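FACT complex subunit SPT16 (Ashbya gossypii, PDB 6A8M) is a subunit of the FACT histone chaperone, which probably reorganizes nucleosomes during transcription, DNA replication and DNA repair. Local coordinates at residues A[45-50]-A[138-143]; A[35-40]-A[58-63]. All coordinates share one frame; numbering follows the deposited sequence.

Overall arrangement
Both contacts sit in the N-terminal lobe of Spt16, their centres about 7 Å apart, at one end of strand 32-37. Contact 1 joins the start of helix 48-57 to the loop that follows strand 131-134; contact 2 joins the end of strand 32-37 to the loop that follows helix 48-57. Their segments alternate along the chain, and they touch directly: Thr50 OG1 lies 2.7 Å from Glu60 OE2, a probable hydrogen bond, and Tyr140 CE2 packs 3.5 Å from Leu37 CD2. A further probable backbone bond, Gln141 O to Ser39 N at 2.9 Å, ties the loop after strand 131-134 to the residues just past strand 32-37. From contact 1, Tyr46 reaches across to Ala257, in the peptidase M24-like part of the chain.

Contact 1. Residues A[45-50]-A[138-143]; sequences PYQKTT and DSYQGK
The Tyr140 ring carries the Gln47 amide nitrogen over one face, with NE2 3.3 Å above the ring plane and displaced toward the rim, while Thr50 OG1 lies at its edge, in plane. Gln47 and Tyr140 reach toward each other tip to tip, with amide and ring planes 39° apart. At that edge Tyr140 OH donates to Thr50 OG1 over 2.7 Å. Gln47 CG stands anti to its carbonyl carbon (chi1 -63°) and the chain beyond is extended, which carries the amide out to Ser139. There OE1 accepts from Ser139 N at 2.7 Å and NE2 donates to Ser139 O, two bonds that should fix which way round the amide sits.

Asp138 faces the first turn of helix 48-57. Its OD2 takes Thr49 N on the syn lone pair and Thr49 OG1 on the anti side, each at 2.7 Å. OD1 accepts a longer bond, 3.2 Å, from Lys48 N on its syn side. Gln47 holds the N-cap position, yet the carboxylate of a loop far off in sequence receives the N-H groups of Lys48 and Thr49, an arrangement typical of a helix N-terminus pinned by an acidic side chain, here within the alpha/beta fold of the N-terminal lobe.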
loop_
_atom_site.group_PDB
_atom_site.type_symbol
_atom_site.label_atom_id
_atom_site.label_comp_id
_atom_site.label_asym_id
_atom_site.label_seq_id
_atom_site.Cartn_x
_atom_site.Cartn_y
_atom_site.Cartn_z
ATOM N N PRO A 45 -2.449 -9.798 -0.389
ATOM C CA PRO A 45 -3.285 -8.872 -1.164
ATOM C C PRO A 45 -2.518 -7.885 -2.030
ATOM O O PRO A 45 -3.152 -7.176 -2.817
ATOM C CB PRO A 45 -4.063 -8.123 -0.071
ATOM C CG PRO A 45 -3.122 -8.143 1.114
ATOM C CD PRO A 45 -2.403 -9.459 1.048
ATOM N N TYR A 46 -1.194 -7.796 -1.901
ATOM C CA TYR A 46 -0.422 -6.758 -2.575
ATOM C C TYR A 46 0.419 -7.303 -3.725
ATOM O O TYR A 46 1.420 -6.673 -4.098
ATOM C CB TYR A 46 0.472 -6.016 -1.572
ATOM C CG TYR A 46 -0.336 -5.425 -0.419
ATOM C CD1 TYR A 46 -1.362 -4.527 -0.661
ATOM C CD2 TYR A 46 -0.095 -5.807 0.892
ATOM C CE1 TYR A 46 -2.131 -3.996 0.387
ATOM C CE2 TYR A 46 -0.842 -5.277 1.936
ATOM C CZ TYR A 46 -1.847 -4.388 1.682
ATOM O OH TYR A 46 -2.571 -3.886 2.733
ATOM N N GLN A 47 0.045 -8.446 -4.296
ATOM C CA GLN A 47 0.725 -8.914 -5.503
ATOM C C GLN A 47 0.407 -7.974 -6.666
ATOM O O GLN A 47 -0.657 -7.350 -6.724
ATOM C CB GLN A 47 0.319 -10.348 -5.848
ATOM C CG GLN A 47 0.723 -11.372 -4.761
ATOM C CD GLN A 47 0.759 -12.796 -5.256
ATOM O OE1 GLN A 47 1.827 -13.316 -5.567
ATOM N NE2 GLN A 47 -0.407 -13.441 -5.328
ATOM N N LYS A 48 1.361 -7.855 -7.593
ATOM C CA LYS A 48 1.227 -6.825 -8.616
ATOM C C LYS A 48 -0.010 -7.045 -9.466
ATOM O O LYS A 48 -0.669 -6.082 -9.879
ATOM C CB LYS A 48 2.476 -6.782 -9.492
ATOM C CG LYS A 48 3.734 -6.496 -8.707
ATOM C CD LYS A 48 3.690 -5.140 -8.044
ATOM C CE LYS A 48 4.885 -4.987 -7.065
ATOM N NZ LYS A 48 6.202 -5.303 -7.698
ATOM N N THR A 49 -0.344 -8.302 -9.745
ATOM C CA THR A 49 -1.495 -8.554 -10.606
ATOM C C THR A 49 -2.789 -8.196 -9.899
ATOM O O THR A 49 -3.698 -7.617 -10.512
ATOM C CB THR A 49 -1.506 -10.012 -11.058
ATOM O OG1 THR A 49 -0.286 -10.277 -11.756
ATOM C CG2 THR A 49 -2.664 -10.254 -11.982
ATOM N N THR A 50 -2.872 -8.496 -8.602
ATOM C CA THR A 50 -4.032 -8.081 -7.817
ATOM C C THR A 50 -4.130 -6.570 -7.739
ATOM O O THR A 50 -5.220 -6.005 -7.874
ATOM C CB THR A 50 -3.956 -8.685 -6.412
ATOM O OG1 THR A 50 -3.967 -10.108 -6.512
ATOM C CG2 THR A 50 -5.142 -8.199 -5.536
ATOM N N ASP A 138 4.838 -12.777 -8.844
ATOM C CA ASP A 138 3.518 -13.148 -8.346
ATOM C C ASP A 138 3.316 -14.659 -8.346
ATOM O O ASP A 138 3.866 -15.392 -9.174
ATOM C CB ASP A 138 2.418 -12.515 -9.192
ATOM C CG ASP A 138 2.299 -11.014 -8.996
ATOM O OD1 ASP A 138 3.143 -10.394 -8.312
ATOM O OD2 ASP A 138 1.333 -10.453 -9.542
ATOM N N SER A 139 2.478 -15.124 -7.429
ATOM C CA SER A 139 2.183 -16.548 -7.343
ATOM C C SER A 139 0.712 -16.733 -7.020
ATOM O O SER A 139 0.206 -16.122 -6.071
ATOM C CB SER A 139 3.052 -17.231 -6.279
ATOM O OG SER A 139 2.660 -18.583 -6.099
ATOM N N TYR A 140 0.031 -17.555 -7.819
ATOM C CA TYR A 140 -1.361 -17.918 -7.590
ATOM C C TYR A 140 -1.542 -19.419 -7.795
ATOM O O TYR A 140 -0.750 -20.078 -8.474
ATOM C CB TYR A 140 -2.320 -17.153 -8.519
ATOM C CG TYR A 140 -2.278 -15.644 -8.380
ATOM C CD1 TYR A 140 -1.410 -14.871 -9.151
ATOM C CD2 TYR A 140 -3.119 -14.987 -7.484
ATOM C CE1 TYR A 140 -1.362 -13.482 -9.031
ATOM C CE2 TYR A 140 -3.093 -13.595 -7.359
ATOM C CZ TYR A 140 -2.216 -12.851 -8.136
ATOM O OH TYR A 140 -2.201 -11.491 -8.000
ATOM N N GLN A 141 -2.596 -19.960 -7.184
ATOM C CA GLN A 141 -2.935 -21.369 -7.307
ATOM C C GLN A 141 -4.100 -21.559 -8.266
ATOM O O GLN A 141 -4.732 -20.600 -8.721
ATOM C CB GLN A 141 -3.300 -21.969 -5.944
ATOM C CG GLN A 141 -2.300 -21.678 -4.851
ATOM C CD GLN A 141 -1.008 -22.447 -5.022
ATOM O OE1 GLN A 141 -0.998 -23.548 -5.577
ATOM N NE2 GLN A 141 0.095 -21.874 -4.540
ATOM N N GLY A 142 -4.382 -22.819 -8.569
ATOM C CA GLY A 142 -5.593 -23.143 -9.285
ATOM C C GLY A 142 -5.316 -23.713 -10.668
ATOM O O GLY A 142 -4.236 -23.547 -11.246
ATOM N N LYS A 143 -6.329 -24.405 -11.190
ATOM C CA LYS A 143 -6.230 -25.085 -12.478
ATOM C C LYS A 143 -5.935 -24.102 -13.610
ATOM O O LYS A 143 -5.132 -24.391 -14.507
ATOM C CB LYS A 143 -7.545 -25.843 -12.723
ATOM C CG LYS A 143 -7.515 -26.907 -13.772
ATOM C CD LYS A 143 -8.861 -27.633 -13.893
ATOM C CE LYS A 143 -9.234 -28.439 -12.640
ATOM N NZ LYS A 143 -8.469 -29.695 -12.433
#

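Contact 2. Residues A[35-40]-A[58-63]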
loop_
_atom_site.group_PDB
_atom_site.type_symbol
_atom_site.label_atom_id
_atom_site.label_comp_id
_atom_site.label_asym_id
_atom_site.label_seq_id
_atom_site.Cartn_x
_atom_site.Cartn_y
_atom_site.Cartn_z
ATOM N N PHE A 35 -0.752 -10.635 -17.682
ATOM C CA PHE A 35 -0.998 -10.766 -16.249
ATOM C C PHE A 35 -2.036 -11.859 -16.032
ATOM O O PHE A 35 -3.096 -11.835 -16.665
ATOM C CB PHE A 35 -1.496 -9.446 -15.646
ATOM C CG PHE A 35 -0.559 -8.296 -15.889
ATOM C CD1 PHE A 35 0.533 -8.121 -15.069
ATOM C CD2 PHE A 35 -0.763 -7.423 -16.937
ATOM C CE1 PHE A 35 1.419 -7.077 -15.279
ATOM C CE2 PHE A 35 0.124 -6.368 -17.164
ATOM C CZ PHE A 35 1.217 -6.200 -16.332
ATOM N N ILE A 36 -1.746 -12.794 -15.126
ATOM C CA ILE A 36 -2.605 -13.958 -14.924
ATOM C C ILE A 36 -2.953 -14.036 -13.451
ATOM O O ILE A 36 -2.063 -14.212 -12.610
ATOM C CB ILE A 36 -1.947 -15.271 -15.386
ATOM C CG1 ILE A 36 -1.193 -15.075 -16.706
ATOM C CG2 ILE A 36 -3.004 -16.365 -15.519
ATOM C CD1 ILE A 36 0.254 -14.664 -16.520
ATOM N N LEU A 37 -4.239 -13.947 -13.140
ATOM C CA LEU A 37 -4.701 -14.044 -11.765
ATOM C C LEU A 37 -5.348 -15.412 -11.605
ATOM O O LEU A 37 -6.282 -15.747 -12.337
ATOM C CB LEU A 37 -5.683 -12.917 -11.436
ATOM C CG LEU A 37 -5.551 -12.404 -9.991
ATOM C CD1 LEU A 37 -6.134 -11.031 -9.872
ATOM C CD2 LEU A 37 -6.182 -13.376 -8.974
ATOM N N GLY A 38 -4.840 -16.212 -10.672
ATOM C CA GLY A 38 -5.467 -17.495 -10.437
ATOM C C GLY A 38 -6.530 -17.401 -9.363
ATOM O O GLY A 38 -7.376 -16.505 -9.399
ATOM N N SER A 39 -6.498 -18.302 -8.387
ATOM C CA SER A 39 -7.449 -18.207 -7.292
ATOM C C SER A 39 -7.048 -17.078 -6.352
ATOM O O SER A 39 -5.861 -16.789 -6.157
ATOM C CB SER A 39 -7.528 -19.536 -6.531
ATOM O OG SER A 39 -8.037 -20.563 -7.375
ATOM N N ALA A 40 -8.050 -16.438 -5.758
ATOM C CA ALA A 40 -7.772 -15.356 -4.824
ATOM C C ALA A 40 -6.992 -15.881 -3.629
ATOM O O ALA A 40 -7.215 -17.001 -3.157
ATOM C CB ALA A 40 -9.071 -14.698 -4.365
ATOM N N GLY A 58 -11.234 -1.855 -9.984
ATOM C CA GLY A 58 -11.778 -1.632 -8.659
ATOM C C GLY A 58 -11.981 -2.887 -7.852
ATOM O O GLY A 58 -12.331 -2.792 -6.669
ATOM N N TYR A 59 -11.735 -4.059 -8.441
ATOM C CA TYR A 59 -12.003 -5.352 -7.823
ATOM C C TYR A 59 -11.001 -6.344 -8.370
ATOM O O TYR A 59 -10.533 -6.201 -9.501
ATOM C CB TYR A 59 -13.400 -5.887 -8.145
ATOM C CG TYR A 59 -14.494 -4.973 -7.706
ATOM C CD1 TYR A 59 -15.009 -5.070 -6.424
ATOM C CD2 TYR A 59 -14.991 -3.996 -8.549
ATOM C CE1 TYR A 59 -16.012 -4.237 -5.996
ATOM C CE2 TYR A 59 -16.002 -3.135 -8.121
ATOM C CZ TYR A 59 -16.505 -3.274 -6.834
ATOM O OH TYR A 59 -17.506 -2.447 -6.359
ATOM N N GLU A 60 -10.688 -7.353 -7.566
ATOM C CA GLU A 60 -9.904 -8.477 -8.054
ATOM C C GLU A 60 -10.829 -9.432 -8.813
ATOM O O GLU A 60 -11.923 -9.762 -8.339
ATOM C CB GLU A 60 -9.197 -9.172 -6.886
ATOM C CG GLU A 60 -8.276 -10.290 -7.306
ATOM C CD GLU A 60 -7.677 -11.071 -6.149
ATOM O OE1 GLU A 60 -8.434 -11.701 -5.373
ATOM O OE2 GLU A 60 -6.445 -11.082 -6.033
ATOM N N PHE A 61 -10.419 -9.835 -10.020
ATOM C CA PHE A 61 -11.168 -10.802 -10.821
ATOM C C PHE A 61 -10.389 -12.105 -10.823
ATOM O O PHE A 61 -9.412 -12.244 -11.579
ATOM C CB PHE A 61 -11.382 -10.306 -12.261
ATOM C CG PHE A 61 -12.604 -9.421 -12.461
ATOM C CD1 PHE A 61 -12.952 -8.449 -11.536
ATOM C CD2 PHE A 61 -13.362 -9.536 -13.614
ATOM C CE1 PHE A 61 -14.080 -7.640 -11.741
ATOM C CE2 PHE A 61 -14.479 -8.727 -13.834
ATOM C CZ PHE A 61 -14.834 -7.778 -12.899
ATOM N N PRO A 62 -10.728 -13.069 -9.975
ATOM C CA PRO A 62 -9.973 -14.322 -9.967
ATOM C C PRO A 62 -10.110 -15.064 -11.287
ATOM O O PRO A 62 -11.021 -14.815 -12.084
ATOM C CB PRO A 62 -10.606 -15.114 -8.817
ATOM C CG PRO A 62 -11.134 -14.062 -7.917
ATOM C CD PRO A 62 -11.672 -13.003 -8.846
ATOM N N THR A 63 -9.162 -15.978 -11.512
ATOM C CA THR A 63 -9.208 -16.882 -12.661
ATOM C C THR A 63 -9.385 -16.110 -13.969
ATOM O O THR A 63 -10.306 -16.356 -14.748
ATOM C CB THR A 63 -10.331 -17.904 -12.461
ATOM O OG1 THR A 63 -10.250 -18.424 -11.129
ATOM C CG2 THR A 63 -10.188 -19.045 -13.414
HETATM O O HOH W 1 -8.697 -20.392 -10.677
#
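Gly38 and Thr63 bring the two backbones together, their CA atoms 4.4 Å apart, where strand 32-37 ends and strand 64-68 is about to begin. These strands are antiparallel neighbours in the mixed sheet of the lobe, linked through helix 48-57, and this is the end at which strand 32-37 leaves the sheet and, after helix 48-57, strand 64-68 enters it. Thr63 N donates to Gly38 O over 2.8 Å from above the carbonyl plane, 43° out of it. Leu37 O is also close to Thr63 N, but the angle is too poor for a bond. Thr63 adopts a left-handed backbone conformation just before strand 64-68.

Among the side chains, Glu60 and Leu37 cross at about a right angle. With CG anti to the backbone N (chi1 -176°), the Glu60 chain runs out extended, and its CG lies 3.4 Å from Leu37 CD1. Farther out, OE2 lies 3.7 Å from Leu37 CD2 and is hydrogen-bonded to Thr50 OG1 of helix 48-57. An alanine in place of Glu60 would probably leave the Thr50 hydroxyl without this partner and open a gap beside the Leu37 methyls. The other carboxylate oxygen, OE1, comes within 3.2 Å of Ala40 CB. That same methyl touches the Pro62 ring, with Ala40 CB 4.2 Å from Pro62 CG.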